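Local coordinates for protein transaminase (PDB 5G0A) that probably transfers amino groups between amines and keto compounds with S selectivity, using bound pyridoxal-5'-phosphate as cofactor, at residues B[103-108]-B[279-284]; B[300-305]-B[342-347]; B[351-356]-B[446-451]. One frame throughout, in Å; residues are numbered along the deposited sequence. Where two conformers were deposited one is given.

Contact 1: residues B[103-108]-B[279-284]; sequences EDILGD and GKWFGY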
loop_
_atom_site.group_PDB
_atom_site.type_symbol
_atom_site.label_atom_id
_atom_site.label_comp_id
_atom_site.label_asym_id
_atom_site.label_seq_id
_atom_site.Cartn_x
_atom_site.Cartn_y
_atom_site.Cartn_z
ATOM N N GLU B 103 -26.130 -28.741 8.817
ATOM C CA GLU B 103 -26.766 -30.062 8.811
ATOM C C GLU B 103 -28.232 -30.091 8.400
ATOM O O GLU B 103 -28.730 -31.170 8.027
ATOM C CB GLU B 103 -26.612 -30.746 10.172
ATOM C CG GLU B 103 -25.173 -30.987 10.591
ATOM C CD GLU B 103 -24.380 -31.826 9.600
ATOM O OE1 GLU B 103 -24.876 -32.098 8.490
ATOM O OE2 GLU B 103 -23.239 -32.206 9.929
ATOM N N ASP B 104 -28.930 -28.951 8.505
ATOM C CA ASP B 104 -30.363 -28.881 8.129
ATOM C C ASP B 104 -30.665 -28.132 6.826
ATOM O O ASP B 104 -31.668 -28.379 6.156
ATOM C CB ASP B 104 -31.208 -28.323 9.289
ATOM C CG ASP B 104 -30.990 -29.085 10.584
ATOM O OD1 ASP B 104 -30.611 -30.288 10.535
ATOM O OD2 ASP B 104 -31.199 -28.486 11.657
ATOM N N ILE B 105 -29.788 -27.201 6.463
ATOM C CA ILE B 105 -29.907 -26.479 5.218
ATOM C C ILE B 105 -28.969 -27.043 4.132
ATOM O O ILE B 105 -29.403 -27.315 2.998
ATOM C CB ILE B 105 -29.647 -24.969 5.474
ATOM C CG1 ILE B 105 -30.774 -24.423 6.384
ATOM C CG2 ILE B 105 -29.522 -24.216 4.152
ATOM C CD1 ILE B 105 -30.727 -22.932 6.701
ATOM N N LEU B 106 -27.700 -27.228 4.480
ATOM C CA LEU B 106 -26.683 -27.672 3.497
ATOM C C LEU B 106 -26.255 -29.136 3.677
ATOM O O LEU B 106 -25.163 -29.556 3.239
ATOM C CB LEU B 106 -25.456 -26.740 3.569
ATOM C CG LEU B 106 -25.695 -25.311 3.076
ATOM C CD1 LEU B 106 -24.424 -24.496 3.375
ATOM C CD2 LEU B 106 -26.044 -25.251 1.576
ATOM N N GLY B 107 -27.114 -29.933 4.309
ATOM C CA GLY B 107 -26.779 -31.348 4.546
ATOM C C GLY B 107 -26.585 -32.167 3.281
ATOM O O GLY B 107 -25.990 -33.244 3.329
ATOM N N ASP B 108 -27.092 -31.658 2.156
ATOM C CA ASP B 108 -26.922 -32.300 0.843
ATOM C C ASP B 108 -25.606 -31.966 0.141
ATOM O O ASP B 108 -25.349 -32.426 -0.984
ATOM C CB ASP B 108 -28.111 -32.021 -0.085
ATOM C CG ASP B 108 -28.280 -30.523 -0.429
ATOM O OD1 ASP B 108 -27.834 -29.648 0.356
ATOM O OD2 ASP B 108 -28.901 -30.238 -1.473
ATOM N N GLY B 279 -34.820 -18.229 -4.649
ATOM C CA GLY B 279 -35.665 -19.430 -4.848
ATOM C C GLY B 279 -34.972 -20.755 -4.606
ATOM O O GLY B 279 -35.540 -21.822 -4.879
ATOM N N LYS B 280 -33.722 -20.689 -4.132
ATOM C CA LYS B 280 -33.005 -21.829 -3.564
ATOM C C LYS B 280 -32.398 -21.317 -2.258
ATOM O O LYS B 280 -32.467 -20.105 -1.993
ATOM C CB LYS B 280 -31.911 -22.332 -4.518
ATOM C CG LYS B 280 -32.463 -22.974 -5.795
ATOM C CD LYS B 280 -31.373 -23.611 -6.642
ATOM C CE LYS B 280 -31.991 -24.335 -7.847
ATOM N NZ LYS B 280 -32.607 -25.642 -7.450
ATOM N N TRP B 281 -31.853 -22.205 -1.435
ATOM C CA TRP B 281 -31.257 -21.750 -0.160
ATOM C C TRP B 281 -30.186 -20.685 -0.429
ATOM O O TRP B 281 -30.182 -19.624 0.208
ATOM C CB TRP B 281 -30.709 -22.893 0.659
ATOM C CG TRP B 281 -31.811 -23.551 1.459
ATOM C CD1 TRP B 281 -32.379 -24.772 1.212
ATOM C CD2 TRP B 281 -32.486 -23.012 2.608
ATOM N NE1 TRP B 281 -33.382 -25.031 2.142
ATOM C CE2 TRP B 281 -33.448 -23.983 3.023
ATOM C CE3 TRP B 281 -32.368 -21.822 3.339
ATOM C CZ2 TRP B 281 -34.287 -23.784 4.118
ATOM C CZ3 TRP B 281 -33.207 -21.628 4.448
ATOM C CH2 TRP B 281 -34.150 -22.602 4.823
ATOM N N PHE B 282 -29.315 -20.954 -1.404
ATOM C CA PHE B 282 -28.247 -19.994 -1.749
ATOM C C PHE B 282 -28.118 -19.788 -3.247
ATOM O O PHE B 282 -28.401 -20.698 -4.031
ATOM C CB PHE B 282 -26.911 -20.464 -1.185
ATOM C CG PHE B 282 -26.871 -20.468 0.306
ATOM C CD1 PHE B 282 -26.687 -19.277 0.995
ATOM C CD2 PHE B 282 -27.043 -21.641 1.025
ATOM C CE1 PHE B 282 -26.648 -19.266 2.399
ATOM C CE2 PHE B 282 -27.000 -21.645 2.414
ATOM C CZ PHE B 282 -26.827 -20.456 3.102
ATOM N N GLY B 283 -27.699 -18.584 -3.632
ATOM C CA GLY B 283 -27.558 -18.211 -5.040
ATOM C C GLY B 283 -26.673 -19.155 -5.830
ATOM O O GLY B 283 -26.997 -19.469 -6.986
ATOM N N TYR B 284 -25.574 -19.613 -5.235
ATOM C CA TYR B 284 -24.634 -20.490 -5.970
ATOM C C TYR B 284 -25.283 -21.810 -6.373
ATOM O O TYR B 284 -24.809 -22.479 -7.290
ATOM C CB TYR B 284 -23.317 -20.761 -5.197
ATOM C CG TYR B 284 -23.447 -21.681 -3.993
ATOM C CD1 TYR B 284 -23.390 -23.075 -4.143
ATOM C CD2 TYR B 284 -23.609 -21.157 -2.705
ATOM C CE1 TYR B 284 -23.497 -23.915 -3.055
ATOM C CE2 TYR B 284 -23.721 -21.994 -1.594
ATOM C CZ TYR B 284 -23.686 -23.374 -1.789
ATOM O OH TYR B 284 -23.785 -24.215 -0.715
#

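Contact 2: residues B[300-305]-B[342-347]; sequences LSSSSL and CANLEV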
loop_
_atom_site.group_PDB
_atom_site.type_symbol
_atom_site.label_atom_id
_atom_site.label_comp_id
_atom_site.label_asym_id
_atom_site.label_seq_id
_atom_site.Cartn_x
_atom_site.Cartn_y
_atom_site.Cartn_z
ATOM N N LEU B 300 -29.921 -13.998 6.650
ATOM C CA LEU B 300 -29.464 -14.821 7.769
ATOM C C LEU B 300 -30.335 -14.684 9.030
ATOM O O LEU B 300 -30.647 -15.687 9.700
ATOM C CB LEU B 300 -27.995 -14.486 8.106
ATOM C CG LEU B 300 -27.394 -15.197 9.328
ATOM C CD1 LEU B 300 -27.330 -16.718 9.155
ATOM C CD2 LEU B 300 -26.018 -14.620 9.723
ATOM N N SER B 301 -30.716 -13.451 9.330
ATOM C CA SER B 301 -31.693 -13.186 10.381
ATOM C C SER B 301 -32.948 -12.462 9.884
ATOM O O SER B 301 -33.797 -12.098 10.713
ATOM C CB SER B 301 -31.042 -12.358 11.514
ATOM O OG SER B 301 -30.741 -11.057 11.036
ATOM N N SER B 302 -33.056 -12.236 8.567
ATOM C CA SER B 302 -34.079 -11.390 7.931
ATOM C C SER B 302 -34.155 -10.044 8.605
ATOM O O SER B 302 -35.243 -9.490 8.785
ATOM C CB SER B 302 -35.464 -12.082 7.880
ATOM O OG SER B 302 -35.368 -13.248 7.083
ATOM N N SER B 303 -32.970 -9.538 8.980
ATOM C CA SER B 303 -32.790 -8.245 9.637
ATOM C C SER B 303 -33.526 -8.106 10.969
ATOM O O SER B 303 -33.652 -6.998 11.463
ATOM C CB SER B 303 -33.204 -7.097 8.709
ATOM O OG SER B 303 -32.544 -7.226 7.448
ATOM N N SER B 304 -33.967 -9.208 11.558
ATOM C CA SER B 304 -34.666 -9.123 12.849
ATOM C C SER B 304 -33.711 -8.545 13.906
ATOM O O SER B 304 -34.101 -7.668 14.683
ATOM C CB SER B 304 -35.244 -10.464 13.261
ATOM O OG SER B 304 -34.240 -11.469 13.338
ATOM N N LEU B 305 -32.457 -9.011 13.898
ATOM C CA LEU B 305 -31.364 -8.400 14.667
ATOM C C LEU B 305 -30.067 -8.485 13.863
ATOM O O LEU B 305 -29.978 -9.319 12.950
ATOM C CB LEU B 305 -31.171 -9.091 16.019
ATOM C CG LEU B 305 -32.302 -8.919 17.056
ATOM C CD1 LEU B 305 -32.037 -9.873 18.232
ATOM C CD2 LEU B 305 -32.341 -7.474 17.543
ATOM N N CYS B 342 -31.637 -18.466 14.720
ATOM C CA CYS B 342 -32.248 -19.790 14.891
ATOM C C CYS B 342 -33.718 -19.768 14.543
ATOM O O CYS B 342 -34.181 -20.603 13.764
ATOM C CB CYS B 342 -32.086 -20.318 16.320
ATOM S SG CYS B 342 -30.452 -20.879 16.782
ATOM N N ALA B 343 -34.446 -18.798 15.083
ATOM C CA ALA B 343 -35.887 -18.726 14.834
ATOM C C ALA B 343 -36.189 -18.377 13.379
ATOM O O ALA B 343 -37.088 -18.942 12.774
ATOM C CB ALA B 343 -36.549 -17.740 15.780
ATOM N N ASN B 344 -35.423 -17.452 12.800
ATOM C CA ASN B 344 -35.621 -17.094 11.399
ATOM C C ASN B 344 -35.469 -18.322 10.488
ATOM O O ASN B 344 -36.316 -18.591 9.629
ATOM C CB ASN B 344 -34.593 -16.020 11.014
ATOM C CG ASN B 344 -34.626 -15.683 9.553
ATOM O OD1 ASN B 344 -35.609 -15.162 9.047
ATOM N ND2 ASN B 344 -33.507 -15.918 8.876
ATOM N N LEU B 345 -34.394 -19.081 10.705
ATOM C CA LEU B 345 -34.108 -20.259 9.886
ATOM C C LEU B 345 -35.148 -21.366 10.131
ATOM O O LEU B 345 -35.531 -22.090 9.200
ATOM C CB LEU B 345 -32.690 -20.775 10.164
ATOM C CG LEU B 345 -31.587 -19.773 9.758
ATOM C CD1 LEU B 345 -30.188 -20.339 9.983
ATOM C CD2 LEU B 345 -31.783 -19.334 8.311
ATOM N N GLU B 346 -35.589 -21.488 11.379
ATOM C CA GLU B 346 -36.578 -22.538 11.724
ATOM C C GLU B 346 -37.899 -22.251 11.044
ATOM O O GLU B 346 -38.524 -23.164 10.505
ATOM C CB GLU B 346 -36.739 -22.660 13.238
ATOM C CG GLU B 346 -35.589 -23.448 13.854
ATOM C CD GLU B 346 -35.479 -23.257 15.345
ATOM O OE1 GLU B 346 -36.205 -22.410 15.899
ATOM O OE2 GLU B 346 -34.648 -23.949 15.957
ATOM N N VAL B 347 -38.313 -20.979 11.054
ATOM C CA VAL B 347 -39.547 -20.560 10.373
ATOM C C VAL B 347 -39.447 -20.742 8.855
ATOM O O VAL B 347 -40.364 -21.269 8.212
ATOM C CB VAL B 347 -39.948 -19.097 10.724
ATOM C CG1 VAL B 347 -41.175 -18.673 9.914
ATOM C CG2 VAL B 347 -40.227 -18.950 12.216
#

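Contact 3: residues B[351-356]-B[446-451]; sequences ENFVEQ and SLNVSR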
loop_
_atom_site.group_PDB
_atom_site.type_symbol
_atom_site.label_atom_id
_atom_site.label_comp_id
_atom_site.label_asym_id
_atom_site.label_seq_id
_atom_site.Cartn_x
_atom_site.Cartn_y
_atom_site.Cartn_z
ATOM N N GLU B 351 -42.037 -23.493 7.215
ATOM C CA GLU B 351 -43.101 -22.937 6.382
ATOM C C GLU B 351 -42.741 -22.937 4.910
ATOM O O GLU B 351 -43.490 -22.413 4.080
ATOM C CB GLU B 351 -43.507 -21.533 6.849
ATOM C CG GLU B 351 -44.000 -21.517 8.296
ATOM C CD GLU B 351 -44.608 -20.196 8.738
ATOM O OE1 GLU B 351 -44.849 -19.311 7.895
ATOM O OE2 GLU B 351 -44.849 -20.046 9.957
ATOM N N ASN B 352 -41.584 -23.529 4.597
ATOM C CA ASN B 352 -41.163 -23.724 3.214
ATOM C C ASN B 352 -41.066 -22.392 2.444
ATOM O O ASN B 352 -41.557 -22.252 1.325
ATOM C CB ASN B 352 -42.105 -24.747 2.524
ATOM C CG ASN B 352 -42.326 -26.006 3.372
ATOM O OD1 ASN B 352 -41.386 -26.743 3.687
ATOM N ND2 ASN B 352 -43.571 -26.245 3.751
ATOM N N PHE B 353 -40.431 -21.386 3.054
ATOM C CA PHE B 353 -40.281 -20.091 2.390
ATOM C C PHE B 353 -39.459 -20.169 1.097
ATOM O O PHE B 353 -39.671 -19.379 0.180
ATOM C CB PHE B 353 -39.587 -19.086 3.319
ATOM C CG PHE B 353 -40.512 -18.378 4.269
ATOM C CD1 PHE B 353 -41.290 -19.093 5.173
ATOM C CD2 PHE B 353 -40.572 -16.990 4.284
ATOM C CE1 PHE B 353 -42.139 -18.432 6.058
ATOM C CE2 PHE B 353 -41.424 -16.327 5.156
ATOM C CZ PHE B 353 -42.207 -17.056 6.047
ATOM N N VAL B 354 -38.493 -21.081 1.055
ATOM C CA VAL B 354 -37.646 -21.191 -0.135
ATOM C C VAL B 354 -38.502 -21.626 -1.325
ATOM O O VAL B 354 -38.465 -21.016 -2.403
ATOM C CB VAL B 354 -36.428 -22.117 0.100
ATOM C CG1 VAL B 354 -35.700 -22.398 -1.206
ATOM C CG2 VAL B 354 -35.484 -21.518 1.147
ATOM N N GLU B 355 -39.337 -22.635 -1.087
ATOM C CA GLU B 355 -40.273 -23.111 -2.097
ATOM C C GLU B 355 -41.294 -22.027 -2.479
ATOM O O GLU B 355 -41.584 -21.823 -3.670
ATOM C CB GLU B 355 -40.928 -24.400 -1.595
ATOM C CG GLU B 355 -39.973 -25.602 -1.537
ATOM C CD GLU B 355 -38.969 -25.569 -0.389
ATOM O OE1 GLU B 355 -39.258 -24.998 0.685
ATOM O OE2 GLU B 355 -37.872 -26.134 -0.555
ATOM N N GLN B 356 -41.800 -21.286 -1.484
ATOM C CA GLN B 356 -42.679 -20.141 -1.732
ATOM C C GLN B 356 -42.038 -19.082 -2.645
ATOM O O GLN B 356 -42.696 -18.500 -3.502
ATOM C CB GLN B 356 -43.110 -19.467 -0.420
ATOM C CG GLN B 356 -44.148 -20.212 0.402
ATOM C CD GLN B 356 -44.584 -19.417 1.637
ATOM O OE1 GLN B 356 -44.423 -19.874 2.770
ATOM N NE2 GLN B 356 -45.111 -18.225 1.423
ATOM N N SER B 446 -40.563 -9.795 0.520
ATOM C CA SER B 446 -40.338 -10.939 1.407
ATOM C C SER B 446 -40.633 -12.215 0.630
ATOM O O SER B 446 -41.377 -12.181 -0.365
ATOM C CB SER B 446 -41.210 -10.824 2.658
ATOM O OG SER B 446 -41.133 -9.513 3.223
ATOM N N LEU B 447 -40.051 -13.325 1.057
ATOM C CA LEU B 447 -40.212 -14.595 0.357
ATOM C C LEU B 447 -41.672 -15.054 0.355
ATOM O O LEU B 447 -42.109 -15.741 -0.583
ATOM C CB LEU B 447 -39.337 -15.676 0.971
ATOM C CG LEU B 447 -37.838 -15.316 1.121
ATOM C CD1 LEU B 447 -37.040 -16.519 1.576
ATOM C CD2 LEU B 447 -37.303 -14.743 -0.183
ATOM N N ASN B 448 -42.397 -14.660 1.401
ATOM C CA ASN B 448 -43.827 -14.981 1.534
ATOM C C ASN B 448 -44.794 -13.884 1.045
ATOM O O ASN B 448 -45.972 -13.848 1.462
ATOM C CB ASN B 448 -44.133 -15.373 2.989
ATOM C CG ASN B 448 -43.968 -14.209 3.953
ATOM O OD1 ASN B 448 -43.317 -13.230 3.642
ATOM N ND2 ASN B 448 -44.579 -14.315 5.132
ATOM N N VAL B 449 -44.306 -12.992 0.181
ATOM C CA VAL B 449 -45.112 -11.903 -0.385
ATOM C C VAL B 449 -46.357 -12.506 -1.042
ATOM O O VAL B 449 -46.303 -13.603 -1.584
ATOM C CB VAL B 449 -44.313 -11.005 -1.375
ATOM C CG1 VAL B 449 -43.899 -11.762 -2.646
ATOM C CG2 VAL B 449 -45.084 -9.735 -1.732
ATOM N N SER B 450 -47.482 -11.818 -0.918
ATOM C CA SER B 450 -48.738 -12.350 -1.469
ATOM C C SER B 450 -48.869 -12.046 -2.950
ATOM O O SER B 450 -48.280 -11.091 -3.466
ATOM C CB SER B 450 -49.940 -11.779 -0.698
ATOM O OG SER B 450 -50.120 -10.401 -0.990
ATOM N N ARG B 451 -49.674 -12.856 -3.639
ATOM C CA ARG B 451 -50.023 -12.578 -5.030
ATOM C C ARG B 451 -50.652 -11.199 -5.158
ATOM O O ARG B 451 -50.337 -10.466 -6.086
ATOM C CB ARG B 451 -50.979 -13.657 -5.582
ATOM C CG ARG B 451 -50.390 -15.066 -5.614
ATOM C CD ARG B 451 -49.623 -15.343 -6.905
ATOM N NE ARG B 451 -48.844 -16.588 -6.870
ATOM C CZ ARG B 451 -49.015 -17.626 -7.691
ATOM N NH1 ARG B 451 -49.947 -17.604 -8.639
ATOM N NH2 ARG B 451 -48.238 -18.695 -7.571
#

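Contact 1: residues B[103-108]-B[279-284]
In Ile105, chi1 of -65° sets CG1 beside the backbone N and leaves CG2 anti to that N, with the methyl over one face of the Trp281 indole. Trp281 in turn has CG beside its own backbone N (chi1 -83°), and the two side chains cross at about a right angle. The contact is a CH-pi one: CG2 of Ile105 lies 3.8 Å from the centroid of the five-membered ring of Trp281, 25° off the ring normal. Farther along the indole, Ile105 CD1 reaches the six-membered ring, 3.6 Å from Trp281 CZ3, and one isoleucine therefore spreads over both rings. The same CG2 also brushes the next aromatic, with Phe282 CE2 4.0 Å away.

Leu106, the first residue after helix 92-105 to leave helical backbone angles, continues the apolar row. Its CD2 methyl meets Phe282 CD2 at 3.8 Å, approaching the ring obliquely. Leu106 and Tyr284 reach toward each other tip to tip, Leu106 CD2 standing 3.4 Å from Tyr284 OH. That hydroxyl has its polar partners elsewhere, in Glu109 and the indole N-H of Trp111. Phe282 also meets Phe275 edge-to-face.

The contact thus joins the C-terminal end of helix 92-105 to the loop between strands 265-269 and 293-296. Helix 335-350 adjoins it through Met349, which touches both Ile105 and Trp281. Phe282 and Tyr284 pack on Ile294 of strand 293-296 in the seven-stranded sheet.

Contact 2: residues B[300-305]-B[342-347]
Ser302 and Leu300 are both joined to the amide of Asn344, which reaches out from helix 335-350 with CG anti to its backbone N (chi1 174°). Ser302 OG donates to Asn344 OD1 at 2.8 Å, arriving at a C=O...donor angle of 121° and tilted 31° from the carbonyl plane. At the other end of the amide, Asn344 ND2 makes a weak, bent bond to Leu300 O (3.0 Å) and a further bond to the carbonyl of Gly299. The serine hydroxyl is also paired with the backbone N of Leu64, so it ties a third piece of chain to the amide. An alanine in place of Asn344 would probably leave the Ser302 hydroxyl without its acceptor here and the Leu300 and Gly299 carbonyls without this donor.

The serine-rich loop satisfies much of its own polarity. Ser301 O accepts twice, from Ser304 N at 3.0 Å and from Ser304 OG at 2.7 Å, the hydroxyl lying in the carbonyl plane. Ser301 OG is bound to Leu305 O, also 2.7 Å away. Beside the bonds, the methyl Leu345 CD2 lies 4.1 Å from the carbonyl oxygen Leu300 O. Ser303 O accepts from His334 NE2 of the second subunit, where Tyr331 also packs on Ser301.

The bond from Ser304 N closes a type I' turn running from Ser301 to Ser304. It lies just beyond Lys298 of the cofactor pocket, in the strand-to-strand connection of the large sheet of a class-III, fold-type I aminotransferase.

Contact 3: residues B[351-356]-B[446-451]
Phe353 and Gln356, in the first turn of helix 353-374, lie against Leu447 and Asn448 in a type I beta turn that runs from Ser446 to Val449. This turn lies between strand 440-443 and helix 451-468, and the helix that faces it starts directly after a Schellman motif, with Asn352 at positive phi.

Backbone bonds hold each partner in shape: Gln356 N to Asn352 O in the helix, and Val449 N to Ser446 O across the turn. Leu447 is further linked through its backbone to Asn63.

Apolar contact is carried by Phe353 and Leu447, whose side chains cross at about a right angle. Leu447 CB sits at the ring edge, 3.8 Å from Phe353 CD2, while the methyl Leu447 CD1 approaches Phe353 CB at 4.0 Å. Phe353 also touches Val347 and Met348 of helix 335-350.

Polar side chains pack here as well. Gln356 lies alongside Asn448 and, nearer its own backbone, places CB 3.9 Å from Leu447 O. Contact between flat groups follows with Asn448, whose CG lies between the backbone N and the carbonyl carbon (chi1 67°). The side chain runs beside Phe353 and points the same way, the amide and ring planes 32° apart. The closest meeting of Phe353 with Asn448 is CE2 of the ring to CG of the amide, at 3.5 Å.

The three contacts follow one another along the chain in series, contact 1 closing before contact 2 opens and contact 2 before contact 3, and their centres lie about 14 to 16 Å apart. Helix 335-350 carries 342-347 and is followed by helix 353-374 of contact 3. Ile105 CD1 meets Leu345 CD2 at 4.1 Å, Trp281 CD2 meets Val354 CG2 at 3.7 Å, and Val347 O lies 3.9 Å from Phe353 CD1. Together they join the loops flanking strand 293-296 of the large sheet, whose Phe282 and Ser301 side chains lie about 11 and 9 Å from the cofactor, to the turn before helix 451-468.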